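Local coordinates for peroxiredoxin (Akkermansia muciniphila, PDB 6KHX), which probably reduces hydrogen peroxide and organic hydroperoxides by thiol chemistry, as a typical 2-Cys peroxiredoxin, at residues 46-49 against 50-53; 58-61 against 62-66; 75-78 against 79-82. One frame throughout, in Å; residues are numbered along the deposited sequence.

Interaction 1. Residues 46-49 against 50-53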
ATOM      1  N   THR B  46     -43.364 -11.433  19.102  1.00 38.16           N
ATOM      2  CA  THR B  46     -43.851 -10.082  18.844  1.00 41.40           C
ATOM      3  C   THR B  46     -45.258 -10.146  18.257  1.00 40.41           C
ATOM      4  O   THR B  46     -46.078 -10.953  18.708  1.00 42.72           O
ATOM      5  CB  THR B  46     -42.887  -9.293  17.943  1.00 43.02           C
ATOM      6  OG1 THR B  46     -42.498 -10.080  16.810  1.00 46.47           O
ATOM      7  CG2 THR B  46     -41.646  -8.894  18.723  1.00 37.79           C
ATOM      8  N   PHE B  47     -45.556  -9.300  17.267  1.00 44.82           N
ATOM      9  CA  PHE B  47     -46.940  -8.972  16.925  1.00 42.59           C
ATOM     10  C   PHE B  47     -47.317  -9.411  15.514  1.00 42.24           C
ATOM     11  O   PHE B  47     -48.134 -10.323  15.366  1.00 43.79           O
ATOM     12  CB  PHE B  47     -47.140  -7.470  17.130  1.00 42.54           C
ATOM     13  CG  PHE B  47     -46.439  -6.936  18.354  1.00 45.09           C
ATOM     14  CD1 PHE B  47     -46.586  -7.561  19.586  1.00 40.19           C
ATOM     15  CD2 PHE B  47     -45.604  -5.830  18.263  1.00 41.15           C
ATOM     16  CE1 PHE B  47     -45.920  -7.079  20.704  1.00 43.05           C
ATOM     17  CE2 PHE B  47     -44.943  -5.340  19.380  1.00 36.41           C
ATOM     18  CZ  PHE B  47     -45.100  -5.964  20.601  1.00 33.96           C
ATOM     19  N   VAL B  48     -46.768  -8.783  14.469  1.00 41.23           N
ATOM     20  CA  VAL B  48     -47.095  -9.181  13.099  1.00 42.00           C
ATOM     21  C   VAL B  48     -46.486 -10.539  12.776  1.00 43.87           C
ATOM     22  O   VAL B  48     -47.076 -11.351  12.045  1.00 44.16           O
ATOM     23  CB  VAL B  48     -46.617  -8.110  12.103  1.00 38.92           C
ATOM     24  CG1 VAL B  48     -46.934  -8.529  10.668  1.00 42.18           C
ATOM     25  CG2 VAL B  48     -47.252  -6.781  12.410  1.00 40.93           C
ATOM     26  N   CYS B  49     -45.302 -10.803  13.317  1.00 41.75           N
ATOM     27  CA  CYS B  49     -44.579 -12.026  12.985  1.00 39.95           C
ATOM     28  C   CYS B  49     -45.400 -13.281  13.266  1.00 45.59           C
ATOM     29  O   CYS B  49     -45.457 -14.160  12.384  1.00 44.81           O
ATOM     30  CB  CYS B  49     -43.239 -12.016  13.731  1.00 40.46           C
ATOM     31  SG  CYS B  49     -42.388 -10.370  13.714  1.00 55.69           S
ATOM     32  N   PRO B  50     -46.057 -13.440  14.431  1.00 44.52           N
ATOM     33  CA  PRO B  50     -46.901 -14.633  14.615  1.00 42.49           C
ATOM     34  C   PRO B  50     -48.062 -14.710  13.638  1.00 44.20           C
ATOM     35  O   PRO B  50     -48.431 -15.816  13.229  1.00 42.26           O
ATOM     36  CB  PRO B  50     -47.382 -14.510  16.070  1.00 43.03           C
ATOM     37  CG  PRO B  50     -47.217 -13.085  16.414  1.00 42.62           C
ATOM     38  CD  PRO B  50     -46.001 -12.634  15.666  1.00 41.89           C
ATOM     39  N   THR B  51     -48.666 -13.582  13.256  1.00 40.25           N
ATOM     40  CA  THR B  51     -49.760 -13.658  12.291  1.00 44.83           C
ATOM     41  C   THR B  51     -49.265 -14.148  10.939  1.00 44.85           C
ATOM     42  O   THR B  51     -49.926 -14.967  10.290  1.00 46.49           O
ATOM     43  CB  THR B  51     -50.463 -12.308  12.164  1.00 45.33           C
ATOM     44  OG1 THR B  51     -49.715 -11.433  11.311  1.00 39.13           O
ATOM     45  CG2 THR B  51     -50.595 -11.695  13.524  1.00 47.62           C
ATOM     46  N   GLU B  52     -48.087 -13.688  10.513  1.00 44.21           N
ATOM     47  CA  GLU B  52     -47.531 -14.181   9.255  1.00 39.93           C
ATOM     48  C   GLU B  52     -47.201 -15.669   9.345  1.00 40.39           C
ATOM     49  O   GLU B  52     -47.515 -16.439   8.426  1.00 39.58           O
ATOM     50  CB  GLU B  52     -46.297 -13.362   8.872  1.00 35.82           C
ATOM     51  CG  GLU B  52     -46.601 -11.878   8.700  1.00 37.64           C
ATOM     52  CD  GLU B  52     -45.419 -11.079   8.183  1.00 39.67           C
ATOM     53  OE1 GLU B  52     -45.485 -10.592   7.032  1.00 37.14           O
ATOM     54  OE2 GLU B  52     -44.422 -10.947   8.926  1.00 37.57           O
ATOM     55  N   LEU B  53     -46.596 -16.098  10.455  1.00 34.73           N
ATOM     56  CA  LEU B  53     -46.232 -17.506  10.592  1.00 37.95           C
ATOM     57  C   LEU B  53     -47.469 -18.404  10.617  1.00 46.15           C
ATOM     58  O   LEU B  53     -47.516 -19.446   9.943  1.00 44.81           O
ATOM     59  CB  LEU B  53     -45.381 -17.707  11.847  1.00 38.19           C
ATOM     60  CG  LEU B  53     -43.915 -17.266  11.743  1.00 43.08           C
ATOM     61  CD1 LEU B  53     -43.390 -16.676  13.051  1.00 34.72           C
ATOM     62  CD2 LEU B  53     -43.042 -18.434  11.301  1.00 42.76           C
TER
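Cys49 lies in the first turn of helix 48-58, and residues 50-53 carry the helix on without a break: Glu52 N reaches back to Val48 O at 3.0 Å and Leu53 N to Cys49 O at 3.0 Å, both donors nearly along the C=O axis. The sequence from Pro42 to Cys49 fits the Pro-X-X-X-Thr-X-X-Cys signature of thioredoxin-fold peroxiredoxins, so Cys49 is probably the peroxidatic cysteine. Proline suits the next place, since a first-turn residue needs no N-H for the helix; Pro50 CG lies beside the carbonyls of Thr46 and Phe47. Thr46 turns its hydroxyl to Lys43 O.

The side chain of Glu52 is extended beyond CG and passes obliquely across Val48, its CD 3.9 Å from Val48 CG1. Valine adds apolar cover to the stem, while the buried carboxylate is held by salt bridges to Arg161 and Arg138. Thr51 OG1, placed between its own backbone N and carbonyl carbon (chi1 80°), can fold back onto the turn and still accept from Leu185 N of the second subunit. Its bond to Val48 O, 2.7 Å long, lies in the carbonyl plane on a lone pair, giving that oxygen a second donor beside Glu52 N.

Interaction 2. Residues 58-61 against 62-66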
ATOM      1  N   GLU B  58     -51.633 -21.936   7.804  1.00 46.12           N
ATOM      2  CA  GLU B  58     -52.991 -22.206   7.335  1.00 48.24           C
ATOM      3  C   GLU B  58     -53.026 -22.472   5.837  1.00 51.15           C
ATOM      4  O   GLU B  58     -53.863 -23.250   5.363  1.00 49.85           O
ATOM      5  CB  GLU B  58     -53.925 -21.031   7.659  1.00 51.43           C
ATOM      6  CG  GLU B  58     -53.903 -20.501   9.096  1.00 50.32           C
ATOM      7  CD  GLU B  58     -54.535 -21.438  10.117  1.00 67.12           C
ATOM      8  OE1 GLU B  58     -54.679 -22.646   9.836  1.00 71.97           O
ATOM      9  OE2 GLU B  58     -54.891 -20.957  11.217  1.00 73.81           O
ATOM     10  N   ALA B  59     -52.142 -21.827   5.080  1.00 49.70           N
ATOM     11  CA  ALA B  59     -52.061 -21.986   3.637  1.00 46.24           C
ATOM     12  C   ALA B  59     -51.060 -23.057   3.216  1.00 43.02           C
ATOM     13  O   ALA B  59     -50.714 -23.136   2.035  1.00 45.96           O
ATOM     14  CB  ALA B  59     -51.703 -20.646   2.984  1.00 39.86           C
ATOM     15  N   LEU B  60     -50.582 -23.877   4.155  1.00 40.78           N
ATOM     16  CA  LEU B  60     -49.516 -24.814   3.827  1.00 45.48           C
ATOM     17  C   LEU B  60     -49.938 -25.782   2.731  1.00 46.77           C
ATOM     18  O   LEU B  60     -49.109 -26.176   1.903  1.00 50.75           O
ATOM     19  CB  LEU B  60     -49.083 -25.581   5.076  1.00 43.83           C
ATOM     20  CG  LEU B  60     -47.731 -26.289   4.976  1.00 42.24           C
ATOM     21  CD1 LEU B  60     -46.663 -25.327   4.479  1.00 44.79           C
ATOM     22  CD2 LEU B  60     -47.338 -26.898   6.312  1.00 45.86           C
ATOM     23  N   GLY B  61     -51.216 -26.160   2.693  1.00 47.04           N
ATOM     24  CA  GLY B  61     -51.673 -27.072   1.657  1.00 42.85           C
ATOM     25  C   GLY B  61     -51.579 -26.467   0.270  1.00 45.41           C
ATOM     26  O   GLY B  61     -51.235 -27.156  -0.696  1.00 49.16           O
ATOM     27  N   GLU B  62     -51.867 -25.168   0.153  1.00 44.41           N
ATOM     28  CA  GLU B  62     -51.768 -24.496  -1.138  1.00 47.27           C
ATOM     29  C   GLU B  62     -50.341 -24.518  -1.677  1.00 48.09           C
ATOM     30  O   GLU B  62     -50.134 -24.626  -2.893  1.00 41.96           O
ATOM     31  CB  GLU B  62     -52.259 -23.052  -1.013  1.00 45.76           C
ATOM     32  CG  GLU B  62     -53.737 -22.931  -0.698  1.00 50.66           C
ATOM     33  CD  GLU B  62     -54.617 -23.573  -1.756  1.00 62.96           C
ATOM     34  OE1 GLU B  62     -54.440 -23.262  -2.958  1.00 58.23           O
ATOM     35  OE2 GLU B  62     -55.467 -24.411  -1.379  1.00 62.44           O
ATOM     36  N   PHE B  63     -49.344 -24.433  -0.791  1.00 46.26           N
ATOM     37  CA  PHE B  63     -47.960 -24.516  -1.245  1.00 45.39           C
ATOM     38  C   PHE B  63     -47.542 -25.958  -1.500  1.00 46.84           C
ATOM     39  O   PHE B  63     -46.801 -26.224  -2.453  1.00 46.69           O
ATOM     40  CB  PHE B  63     -47.033 -23.844  -0.236  1.00 40.64           C
ATOM     41  CG  PHE B  63     -47.208 -22.354  -0.157  1.00 37.49           C
ATOM     42  CD1 PHE B  63     -46.671 -21.529  -1.134  1.00 34.70           C
ATOM     43  CD2 PHE B  63     -47.917 -21.778   0.882  1.00 38.69           C
ATOM     44  CE1 PHE B  63     -46.833 -20.155  -1.074  1.00 31.20           C
ATOM     45  CE2 PHE B  63     -48.084 -20.402   0.948  1.00 36.13           C
ATOM     46  CZ  PHE B  63     -47.538 -19.592  -0.031  1.00 34.75           C
ATOM     47  N   ASP B  64     -48.020 -26.900  -0.678  1.00 43.25           N
ATOM     48  CA  ASP B  64     -47.732 -28.312  -0.925  1.00 49.12           C
ATOM     49  C   ASP B  64     -48.218 -28.738  -2.305  1.00 50.44           C
ATOM     50  O   ASP B  64     -47.511 -29.456  -3.022  1.00 44.38           O
ATOM     51  CB  ASP B  64     -48.362 -29.197   0.157  1.00 52.73           C
ATOM     52  CG  ASP B  64     -47.717 -29.008   1.523  1.00 63.64           C
ATOM     53  OD1 ASP B  64     -46.520 -28.651   1.578  1.00 78.13           O
ATOM     54  OD2 ASP B  64     -48.404 -29.222   2.546  1.00 62.71           O
ATOM     55  N   LYS B  65     -49.430 -28.316  -2.692  1.00 47.32           N
ATOM     56  CA  LYS B  65     -49.937 -28.676  -4.014  1.00 47.13           C
ATOM     57  C   LYS B  65     -49.031 -28.168  -5.126  1.00 47.46           C
ATOM     58  O   LYS B  65     -48.979 -28.768  -6.206  1.00 44.46           O
ATOM     59  CB  LYS B  65     -51.354 -28.136  -4.221  1.00 49.00           C
ATOM     60  CG  LYS B  65     -52.387 -28.654  -3.240  1.00 53.48           C
ATOM     61  CD  LYS B  65     -53.797 -28.227  -3.639  1.00 54.02           C
ATOM     62  CE  LYS B  65     -53.885 -26.748  -3.957  1.00 58.32           C
ATOM     63  NZ  LYS B  65     -55.287 -26.359  -4.273  1.00 59.15           N
ATOM     64  N   ARG B  66     -48.305 -27.077  -4.887  1.00 46.33           N
ATOM     65  CA  ARG B  66     -47.438 -26.485  -5.895  1.00 39.21           C
ATOM     66  C   ARG B  66     -45.968 -26.862  -5.733  1.00 39.70           C
ATOM     67  O   ARG B  66     -45.106 -26.217  -6.342  1.00 34.25           O
ATOM     68  CB  ARG B  66     -47.605 -24.968  -5.895  1.00 36.63           C
ATOM     69  CG  ARG B  66     -48.814 -24.494  -6.678  1.00 37.61           C
ATOM     70  CD  ARG B  66     -49.173 -23.078  -6.307  1.00 35.85           C
ATOM     71  NE  ARG B  66     -50.308 -23.060  -5.397  1.00 42.49           N
ATOM     72  CZ  ARG B  66     -51.498 -22.558  -5.699  1.00 40.78           C
ATOM     73  NH1 ARG B  66     -51.706 -22.000  -6.885  1.00 38.47           N
ATOM     74  NH2 ARG B  66     -52.476 -22.599  -4.803  1.00 41.82           N
TER
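Ala59 and Phe63 meet on the inner side of helix 60-65, where the methyl CB of Ala59 stands 4.2 Å from CE2 of the Phe63 ring. The first torsion of Phe63 sets CG anti to the carbonyl carbon (chi1 -68°), which swings the ring back toward the start of the helix and brings CD2 to 3.3 Å from Ala59 O. Alanine suits position 59, where a single methyl meets both Phe63 and Ile163 of helix 163-179. Were Phe63 cut back to an alanine, a gap would probably open between Ala59, Ile167, Val68 and Val70, and this side of the helix would lose its anchor.

A quarter-turn or so round, Leu60 and Asp64 pass each other at an angle, with Leu60 CG 3.9 Å from Asp64 OD2. Leu60 lies on Val70, whereas the carboxylate is at the exposed surface. Their backbones are joined by a straight bond from Asp64 N to Leu60 O of 2.9 Å, and Lys65 N repeats it to Gly61 O. Ala59 O, at the N-cap, receives weak bonds from both Glu62 N and Phe63 N.

Along the border with helix 163-179, Glu62 bends at chi2 and offers its carboxylate to two cations. Arg66 NH2 comes to 2.8 Å from Glu62 OE1, while Lys65 NZ straddles the carboxylate, a weak 3.5 Å from both Glu62 OE1 and OE2. Arg66 NE also donates to Glu62 O at 3.0 Å, its partner close to the guanidinium plane, which helps fix the rotation of the group. Phe63 and Leu60 turn to strand 68-74, Phe63 also to helix 163-179, while the Glu62, Lys65, Arg66 network runs along the more exposed flank and ties the helix's end to Asp171 through Arg66 NH1; helix 60-65 is a short amphipathic surface helix.

Interaction 3. Residues 75-78 against 79-82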
ATOM      1  N   THR B  75     -33.452 -14.205  13.416  1.00 29.56           N
ATOM      2  CA  THR B  75     -32.166 -14.299  14.094  1.00 30.97           C
ATOM      3  C   THR B  75     -32.296 -14.733  15.548  1.00 32.44           C
ATOM      4  O   THR B  75     -31.316 -14.645  16.293  1.00 33.70           O
ATOM      5  CB  THR B  75     -31.394 -12.974  14.007  1.00 32.52           C
ATOM      6  OG1 THR B  75     -32.153 -11.913  14.598  1.00 36.49           O
ATOM      7  CG2 THR B  75     -31.081 -12.630  12.560  1.00 31.37           C
ATOM      8  N   ASP B  76     -33.481 -15.175  15.970  1.00 30.73           N
ATOM      9  CA  ASP B  76     -33.655 -15.776  17.284  1.00 31.27           C
ATOM     10  C   ASP B  76     -33.107 -17.201  17.298  1.00 32.54           C
ATOM     11  O   ASP B  76     -32.926 -17.840  16.256  1.00 31.52           O
ATOM     12  CB  ASP B  76     -35.128 -15.786  17.681  1.00 32.90           C
ATOM     13  CG  ASP B  76     -35.725 -14.402  17.697  1.00 36.08           C
ATOM     14  OD1 ASP B  76     -35.343 -13.597  18.575  1.00 36.57           O
ATOM     15  OD2 ASP B  76     -36.556 -14.111  16.816  1.00 34.79           O
ATOM     16  N   SER B  77     -32.852 -17.702  18.502  1.00 33.06           N
ATOM     17  CA  SER B  77     -32.331 -19.050  18.657  1.00 32.06           C
ATOM     18  C   SER B  77     -33.402 -20.100  18.350  1.00 35.88           C
ATOM     19  O   SER B  77     -34.605 -19.822  18.319  1.00 35.94           O
ATOM     20  CB  SER B  77     -31.798 -19.257  20.072  1.00 33.51           C
ATOM     21  OG  SER B  77     -32.845 -19.623  20.957  1.00 37.69           O
ATOM     22  N   GLU B  78     -32.941 -21.333  18.141  1.00 31.47           N
ATOM     23  CA  GLU B  78     -33.860 -22.447  17.944  1.00 33.04           C
ATOM     24  C   GLU B  78     -34.692 -22.708  19.194  1.00 38.81           C
ATOM     25  O   GLU B  78     -35.807 -23.234  19.097  1.00 38.35           O
ATOM     26  CB  GLU B  78     -33.082 -23.707  17.545  1.00 36.19           C
ATOM     27  CG  GLU B  78     -32.207 -24.325  18.649  1.00 32.21           C
ATOM     28  CD  GLU B  78     -30.857 -23.617  18.836  1.00 37.11           C
ATOM     29  OE1 GLU B  78     -30.689 -22.476  18.353  1.00 36.15           O
ATOM     30  OE2 GLU B  78     -29.953 -24.209  19.461  1.00 33.48           O
ATOM     31  N   PHE B  79     -34.173 -22.349  20.371  1.00 38.22           N
ATOM     32  CA  PHE B  79     -34.930 -22.534  21.603  1.00 38.61           C
ATOM     33  C   PHE B  79     -36.038 -21.497  21.764  1.00 42.24           C
ATOM     34  O   PHE B  79     -37.113 -21.818  22.274  1.00 42.66           O
ATOM     35  CB  PHE B  79     -33.988 -22.522  22.806  1.00 34.78           C
ATOM     36  CG  PHE B  79     -33.220 -23.799  22.975  1.00 37.71           C
ATOM     37  CD1 PHE B  79     -32.025 -24.005  22.309  1.00 41.77           C
ATOM     38  CD2 PHE B  79     -33.710 -24.811  23.788  1.00 41.17           C
ATOM     39  CE1 PHE B  79     -31.327 -25.192  22.464  1.00 42.73           C
ATOM     40  CE2 PHE B  79     -33.016 -25.996  23.945  1.00 36.82           C
ATOM     41  CZ  PHE B  79     -31.827 -26.188  23.282  1.00 37.90           C
ATOM     42  N   SER B  80     -35.820 -20.259  21.324  1.00 39.05           N
ATOM     43  CA  SER B  80     -36.932 -19.315  21.293  1.00 36.50           C
ATOM     44  C   SER B  80     -38.006 -19.770  20.311  1.00 43.42           C
ATOM     45  O   SER B  80     -39.202 -19.691  20.608  1.00 43.74           O
ATOM     46  CB  SER B  80     -36.432 -17.918  20.947  1.00 40.01           C
ATOM     47  OG  SER B  80     -35.630 -17.411  21.996  1.00 43.00           O
ATOM     48  N   HIS B  81     -37.596 -20.252  19.131  1.00 43.04           N
ATOM     49  CA  HIS B  81     -38.551 -20.808  18.177  1.00 38.39           C
ATOM     50  C   HIS B  81     -39.347 -21.950  18.802  1.00 43.77           C
ATOM     51  O   HIS B  81     -40.582 -21.997  18.706  1.00 43.29           O
ATOM     52  CB  HIS B  81     -37.816 -21.306  16.933  1.00 29.70           C
ATOM     53  CG  HIS B  81     -37.195 -20.224  16.106  1.00 35.00           C
ATOM     54  ND1 HIS B  81     -37.381 -18.883  16.366  1.00 37.16           N
ATOM     55  CD2 HIS B  81     -36.373 -20.288  15.031  1.00 31.65           C
ATOM     56  CE1 HIS B  81     -36.708 -18.168  15.480  1.00 33.97           C
ATOM     57  NE2 HIS B  81     -36.088 -18.996  14.660  1.00 31.72           N
ATOM     58  N   TRP B  82     -38.647 -22.892  19.439  1.00 40.98           N
ATOM     59  CA  TRP B  82     -39.311 -24.041  20.044  1.00 40.47           C
ATOM     60  C   TRP B  82     -40.266 -23.615  21.155  1.00 45.27           C
ATOM     61  O   TRP B  82     -41.390 -24.119  21.243  1.00 44.56           O
ATOM     62  CB  TRP B  82     -38.264 -25.024  20.564  1.00 42.04           C
ATOM     63  CG  TRP B  82     -38.819 -26.042  21.508  1.00 48.52           C
ATOM     64  CD1 TRP B  82     -39.390 -27.241  21.187  1.00 45.37           C
ATOM     65  CD2 TRP B  82     -38.860 -25.945  22.937  1.00 42.58           C
ATOM     66  NE1 TRP B  82     -39.783 -27.894  22.331  1.00 48.13           N
ATOM     67  CE2 TRP B  82     -39.468 -27.119  23.417  1.00 42.41           C
ATOM     68  CE3 TRP B  82     -38.438 -24.977  23.856  1.00 43.14           C
ATOM     69  CZ2 TRP B  82     -39.664 -27.352  24.774  1.00 47.02           C
ATOM     70  CZ3 TRP B  82     -38.634 -25.209  25.200  1.00 40.77           C
ATOM     71  CH2 TRP B  82     -39.241 -26.387  25.648  1.00 44.60           C
TER
HETATM   72  O   HOH W   1     -32.729 -18.687  23.309  1.00 36.69           O
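Ser77 caps the N-terminus of helix 78-85, in the buried loop that leads out of strand 68-74. Its OG takes a bond from Ser80 N at 3.1 Å and 162°, and a weaker, bent one from Phe79 N. The hydroxyl is set between the backbone N and the carbonyl carbon (chi1 85°), a rotation that turns it in over the first-turn amides; serine suits an N-cap because its short side chain delivers an acceptor there. Its carbonyl continues the helix, with His81 N bonded to Ser77 O at 3.1 Å.

The same oxygen lies over one face of the His81 imidazole, 3.4 Å above the plane and offset toward the rim. Asp76 CB touches the ring obliquely, 3.6 Å from CE1, while the Asp76 carboxylate is taken up by Ser74 and by Asp44 N. Both ring nitrogens are engaged, ND1 with Asp44 and NE2 with Val102 O, so the imidazole is fixed in rotation. Glu78 and Phe79 run side by side in the same direction, with Glu78 OE2 at the ring edge, 3.4 Å from CE1, and the two planes 49° apart. That carboxylate pairs with Lys43 of the third subunit, and Ser80 OG meets Ser80 of that subunit.

Toward the sheet, Glu78, Phe79 and Trp82 rest on Ile21 of strand 20-22. His81 touches Val16 of strand 13-17 and Ile101 of strand 101-103, and the Trp82 ring stacks with His198 of the fourth subunit.

The three contacts follow one another along the chain. Interactions 1 and 2 lie in the helical connection between the adjacent parallel strands 35-40 and 68-74, a beta-alpha-beta crossover; interaction 3 starts the next helix. Interaction 1 holds the probable peroxidatic cysteine. Its centre is about 14 Å from that of interaction 3 and about 19 Å from that of interaction 2, while interactions 2 and 3 have centres about 24 Å apart. No pair touches. Trp84 of helix 78-85 packs on Cys49, Pro50 and Leu53, linking the helix of interaction 3 to the likely active site. Across the subunit boundary, Phe79 of the third subunit reaches Thr46.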